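Local coordinates for salicylic acid-binding protein 2 (Nicotiana tabacum, PDB 1XKL) that hydrolyses methyl salicylate to salicylic acid and methanol, releasing the active signal for systemic acquired resistance in tobacco, at residues A[58-61]-A[62-66]; A[51-54]-A[55-59]. All coordinates share one frame; numbering follows the deposited sequence.

Contact 1 of 2, residues A[58-61]-A[62-66]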
loop_
_atom_site.group_PDB
_atom_site.type_symbol
_atom_site.label_atom_id
_atom_site.label_comp_id
_atom_site.label_asym_id
_atom_site.label_seq_id
_atom_site.Cartn_x
_atom_site.Cartn_y
_atom_site.Cartn_z
ATOM N N TYR A 58 -16.130 -26.844 3.350
ATOM C CA TYR A 58 -15.096 -26.598 4.346
ATOM C C TYR A 58 -14.445 -27.894 4.830
ATOM O O TYR A 58 -13.249 -27.924 5.126
ATOM C CB TYR A 58 -15.718 -25.833 5.520
ATOM C CG TYR A 58 -14.808 -25.550 6.692
ATOM C CD1 TYR A 58 -13.519 -25.037 6.505
ATOM C CD2 TYR A 58 -15.256 -25.753 8.000
ATOM C CE1 TYR A 58 -12.704 -24.733 7.599
ATOM C CE2 TYR A 58 -14.457 -25.454 9.093
ATOM C CZ TYR A 58 -13.185 -24.945 8.892
ATOM O OH TYR A 58 -12.401 -24.644 9.989
ATOM N N THR A 59 -15.230 -28.967 4.872
ATOM C CA THR A 59 -14.774 -30.275 5.342
ATOM C C THR A 59 -14.178 -31.160 4.249
ATOM O O THR A 59 -13.681 -32.253 4.524
ATOM C CB THR A 59 -15.947 -31.050 5.977
ATOM O OG1 THR A 59 -16.656 -30.187 6.873
ATOM C CG2 THR A 59 -15.435 -32.267 6.744
ATOM N N LEU A 60 -14.234 -30.688 3.010
ATOM C CA LEU A 60 -13.720 -31.441 1.880
ATOM C C LEU A 60 -12.410 -32.191 2.153
ATOM O O LEU A 60 -12.315 -33.393 1.906
ATOM C CB LEU A 60 -13.556 -30.499 0.680
ATOM C CG LEU A 60 -13.529 -31.136 -0.704
ATOM C CD1 LEU A 60 -14.761 -32.020 -0.884
ATOM C CD2 LEU A 60 -13.499 -30.039 -1.769
ATOM N N PRO A 61 -11.388 -31.504 2.684
ATOM C CA PRO A 61 -10.119 -32.198 2.951
ATOM C C PRO A 61 -10.285 -33.447 3.820
ATOM O O PRO A 61 -9.694 -34.495 3.542
ATOM C CB PRO A 61 -9.272 -31.124 3.633
ATOM C CG PRO A 61 -9.802 -29.848 3.027
ATOM C CD PRO A 61 -11.295 -30.088 3.067
ATOM N N LEU A 62 -11.095 -33.341 4.868
ATOM C CA LEU A 62 -11.323 -34.473 5.754
ATOM C C LEU A 62 -12.031 -35.596 5.007
ATOM O O LEU A 62 -11.692 -36.771 5.159
ATOM C CB LEU A 62 -12.158 -34.044 6.965
ATOM C CG LEU A 62 -12.528 -35.147 7.962
ATOM C CD1 LEU A 62 -11.256 -35.842 8.450
ATOM C CD2 LEU A 62 -13.287 -34.536 9.138
HETATM N N MSE A 63 -13.014 -35.241 4.187
HETATM C CA MSE A 63 -13.738 -36.261 3.439
HETATM C C MSE A 63 -12.779 -36.987 2.496
HETATM O O MSE A 63 -12.839 -38.208 2.364
HETATM C CB MSE A 63 -14.889 -35.630 2.646
HETATM C CG MSE A 63 -15.866 -34.829 3.495
HETATM SE SE MSE A 63 -16.609 -35.850 4.973
HETATM C CE MSE A 63 -17.600 -37.148 3.948
ATOM N N GLU A 64 -11.885 -36.237 1.856
ATOM C CA GLU A 64 -10.920 -36.827 0.927
ATOM C C GLU A 64 -9.992 -37.809 1.633
ATOM O O GLU A 64 -9.634 -38.851 1.082
ATOM C CB GLU A 64 -10.107 -35.721 0.250
ATOM C CG GLU A 64 -10.950 -34.841 -0.665
ATOM C CD GLU A 64 -10.223 -33.588 -1.123
ATOM O OE1 GLU A 64 -10.731 -32.917 -2.048
ATOM O OE2 GLU A 64 -9.153 -33.273 -0.563
ATOM N N LEU A 65 -9.608 -37.470 2.858
ATOM C CA LEU A 65 -8.733 -38.323 3.651
ATOM C C LEU A 65 -9.458 -39.606 4.036
ATOM O O LEU A 65 -8.901 -40.701 3.940
ATOM C CB LEU A 65 -8.286 -37.580 4.910
ATOM C CG LEU A 65 -7.577 -38.368 6.009
ATOM C CD1 LEU A 65 -6.339 -39.055 5.461
ATOM C CD2 LEU A 65 -7.208 -37.422 7.138
HETATM N N MSE A 66 -10.704 -39.471 4.478
HETATM C CA MSE A 66 -11.485 -40.634 4.880
HETATM C C MSE A 66 -11.708 -41.581 3.713
HETATM O O MSE A 66 -11.748 -42.800 3.896
HETATM C CB MSE A 66 -12.833 -40.194 5.455
HETATM C CG MSE A 66 -12.727 -39.372 6.730
HETATM SE SE MSE A 66 -11.897 -40.354 8.196
HETATM C CE MSE A 66 -13.338 -41.604 8.540
#

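Contact 2 of 2, residues A[51-54]-A[55-59]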
loop_
_atom_site.group_PDB
_atom_site.type_symbol
_atom_site.label_atom_id
_atom_site.label_comp_id
_atom_site.label_asym_id
_atom_site.label_seq_id
_atom_site.Cartn_x
_atom_site.Cartn_y
_atom_site.Cartn_z
ATOM N N GLU A 51 -14.987 -18.687 -0.904
ATOM C CA GLU A 51 -15.278 -19.755 -1.853
ATOM C C GLU A 51 -16.068 -20.867 -1.186
ATOM O O GLU A 51 -16.530 -21.791 -1.850
ATOM C CB GLU A 51 -13.978 -20.336 -2.412
ATOM C CG GLU A 51 -13.121 -19.341 -3.170
ATOM C CD GLU A 51 -11.758 -19.900 -3.524
ATOM O OE1 GLU A 51 -11.697 -20.975 -4.151
ATOM O OE2 GLU A 51 -10.746 -19.259 -3.174
ATOM N N LEU A 52 -16.219 -20.785 0.132
ATOM C CA LEU A 52 -16.945 -21.816 0.866
ATOM C C LEU A 52 -18.308 -21.309 1.306
ATOM O O LEU A 52 -18.415 -20.264 1.942
ATOM C CB LEU A 52 -16.146 -22.248 2.099
ATOM C CG LEU A 52 -14.642 -22.488 1.929
ATOM C CD1 LEU A 52 -14.047 -22.950 3.257
ATOM C CD2 LEU A 52 -14.409 -23.533 0.848
ATOM N N ARG A 53 -19.355 -22.046 0.973
ATOM C CA ARG A 53 -20.680 -21.614 1.382
ATOM C C ARG A 53 -21.416 -22.643 2.231
ATOM O O ARG A 53 -22.475 -22.345 2.773
ATOM C CB ARG A 53 -21.489 -21.223 0.152
ATOM C CG ARG A 53 -21.248 -22.112 -1.049
ATOM C CD ARG A 53 -21.667 -21.421 -2.343
ATOM N NE ARG A 53 -20.546 -20.807 -3.063
ATOM C CZ ARG A 53 -19.830 -19.773 -2.628
ATOM N NH1 ARG A 53 -20.096 -19.212 -1.458
ATOM N NH2 ARG A 53 -18.856 -19.281 -3.384
ATOM N N THR A 54 -20.849 -23.842 2.359
ATOM C CA THR A 54 -21.451 -24.904 3.173
ATOM C C THR A 54 -20.387 -25.606 4.017
ATOM O O THR A 54 -19.194 -25.582 3.686
ATOM C CB THR A 54 -22.122 -26.000 2.313
ATOM O OG1 THR A 54 -21.114 -26.760 1.628
ATOM C CG2 THR A 54 -23.075 -25.385 1.300
ATOM N N LEU A 55 -20.821 -26.253 5.096
ATOM C CA LEU A 55 -19.882 -26.965 5.951
ATOM C C LEU A 55 -19.200 -28.064 5.140
ATOM O O LEU A 55 -18.035 -28.395 5.376
ATOM C CB LEU A 55 -20.596 -27.583 7.158
ATOM C CG LEU A 55 -19.672 -28.321 8.140
ATOM C CD1 LEU A 55 -18.707 -27.323 8.767
ATOM C CD2 LEU A 55 -20.495 -29.007 9.213
ATOM N N TYR A 56 -19.923 -28.614 4.170
ATOM C CA TYR A 56 -19.368 -29.670 3.333
ATOM C C TYR A 56 -18.143 -29.206 2.535
ATOM O O TYR A 56 -17.163 -29.941 2.433
ATOM C CB TYR A 56 -20.442 -30.225 2.389
ATOM C CG TYR A 56 -19.992 -31.461 1.644
ATOM C CD1 TYR A 56 -19.229 -31.358 0.479
ATOM C CD2 TYR A 56 -20.273 -32.733 2.136
ATOM C CE1 TYR A 56 -18.752 -32.489 -0.174
ATOM C CE2 TYR A 56 -19.801 -33.872 1.494
ATOM C CZ TYR A 56 -19.040 -33.743 0.340
ATOM O OH TYR A 56 -18.554 -34.865 -0.294
ATOM N N ASP A 57 -18.196 -27.998 1.973
ATOM C CA ASP A 57 -17.066 -27.464 1.201
ATOM C C ASP A 57 -15.858 -27.270 2.120
ATOM O O ASP A 57 -14.717 -27.470 1.717
ATOM C CB ASP A 57 -17.389 -26.094 0.586
ATOM C CG ASP A 57 -18.546 -26.132 -0.399
ATOM O OD1 ASP A 57 -18.819 -27.201 -0.984
ATOM O OD2 ASP A 57 -19.168 -25.067 -0.600
ATOM N N TYR A 58 -16.130 -26.844 3.350
ATOM C CA TYR A 58 -15.096 -26.598 4.346
ATOM C C TYR A 58 -14.445 -27.894 4.830
ATOM O O TYR A 58 -13.249 -27.924 5.126
ATOM C CB TYR A 58 -15.718 -25.833 5.520
ATOM C CG TYR A 58 -14.808 -25.550 6.692
ATOM C CD1 TYR A 58 -13.519 -25.037 6.505
ATOM C CD2 TYR A 58 -15.256 -25.753 8.000
ATOM C CE1 TYR A 58 -12.704 -24.733 7.599
ATOM C CE2 TYR A 58 -14.457 -25.454 9.093
ATOM C CZ TYR A 58 -13.185 -24.945 8.892
ATOM O OH TYR A 58 -12.401 -24.644 9.989
ATOM N N THR A 59 -15.230 -28.967 4.872
ATOM C CA THR A 59 -14.774 -30.275 5.342
ATOM C C THR A 59 -14.178 -31.160 4.249
ATOM O O THR A 59 -13.681 -32.253 4.524
ATOM C CB THR A 59 -15.947 -31.050 5.977
ATOM O OG1 THR A 59 -16.656 -30.187 6.873
ATOM C CG2 THR A 59 -15.435 -32.267 6.744
HETATM O O HOH W 1 -21.735 -28.197 -0.692
#

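Contact 1 of 2, residues A[58-61]-A[62-66]
Thr59 and Leu62 lie one turn apart on the helix, side by side. The carbonyl of Thr59 takes the amide of Met63, Met63 N to Thr59 O at 3.1 Å; Leu62 N adds a weak, strongly bent second bond to the same oxygen. Glu64 N reaches Leu60 O at 2.9 Å, and Leu65 N reaches Pro61 O at 3.1 Å. Pro61 has no amide hydrogen to give to the turn before it, and the helix kinks there.

Among the apolar contacts, a chi1 of -47° puts Thr59 OG1, which bonds to Leu55 O, beside the backbone N and turns CG2 away from it, alongside Leu62, with Thr59 CG2 3.7 Å from Leu62 CB. In the selenomethionine Met63, CG lies 3.5 Å from Thr59 O, and beyond it the chain bends twice. On another side of the helix the extended carboxylate arm of Glu64 crosses Leu60, bringing Glu64 OE1 to 3.6 Å from Leu60 CG, a contact of a charged group with aliphatic carbon.

Thr59, Leu62 and Met63 face helix 83-93, where they touch Leu89, Ala90 and Lys93 respectively, while Leu62 and Leu65 also rest on Val8 of strand 6-10.

Contact 2 of 2, residues A[51-54]-A[55-59]
Thr54 closes the loop 51-54 and hands the chain to the helix at Leu55, its carbonyl already turned into the first turn: Thr54 O receives a weak bond from Tyr58 N at 3.3 Å, and another weak, bent one from Asp57 N. The side chain completes the cap. With chi1 at 70°, Thr54 OG1 sits between its own backbone N and carbonyl carbon, and from there accepts from Asp57 N at 3.2 Å (156°).

This is a threonine N-cap, at the start of helix 55-67 of the alpha/beta hydrolase fold. The carboxylate of Asp57 bends back over the cap, and its OD2 takes a weak but nearly straight bond from Arg53 N at 3.4 Å. A water bridges the two side chains of Thr54 and Asp57, 2.8 Å from Thr54 OG1 and donating to Asp57 OD1. So close to the amino end of the helix, the carboxylate of Asp57 is probably favoured by the helix dipole.

Leu52 and Asp57 run alongside each other in opposite senses, with Leu52 CD2 3.9 Å from Asp57 CB, and the other methyl, Leu52 CD1, comes obliquely to Tyr58 CD1 at 3.9 Å. The Tyr58 ring also meets Phe182, and the side chain of Tyr58 is about 5 Å from that of Ala13, a salicylate-binding residue.

In the fold
Contact 2 comes first along the chain and contact 1 continues from it; they overlap at Tyr58 and Thr59, and their centres are 10 Å apart. Contact 2 covers the entry from the loop after strand 33-36 into helix 55-67, and contact 1 the body of that same helix, which leads on toward strand 75-80 of the central parallel sheet. Both lie on the same side of the chain's centre. The first turns of the helix come near the bound ligand: the side chain of Tyr58 is about 7 Å from it. Helix 83-93, which follows the active-site Ser81, is touched from Leu55 to Met63, and Leu62 and Leu65 add strand 6-10.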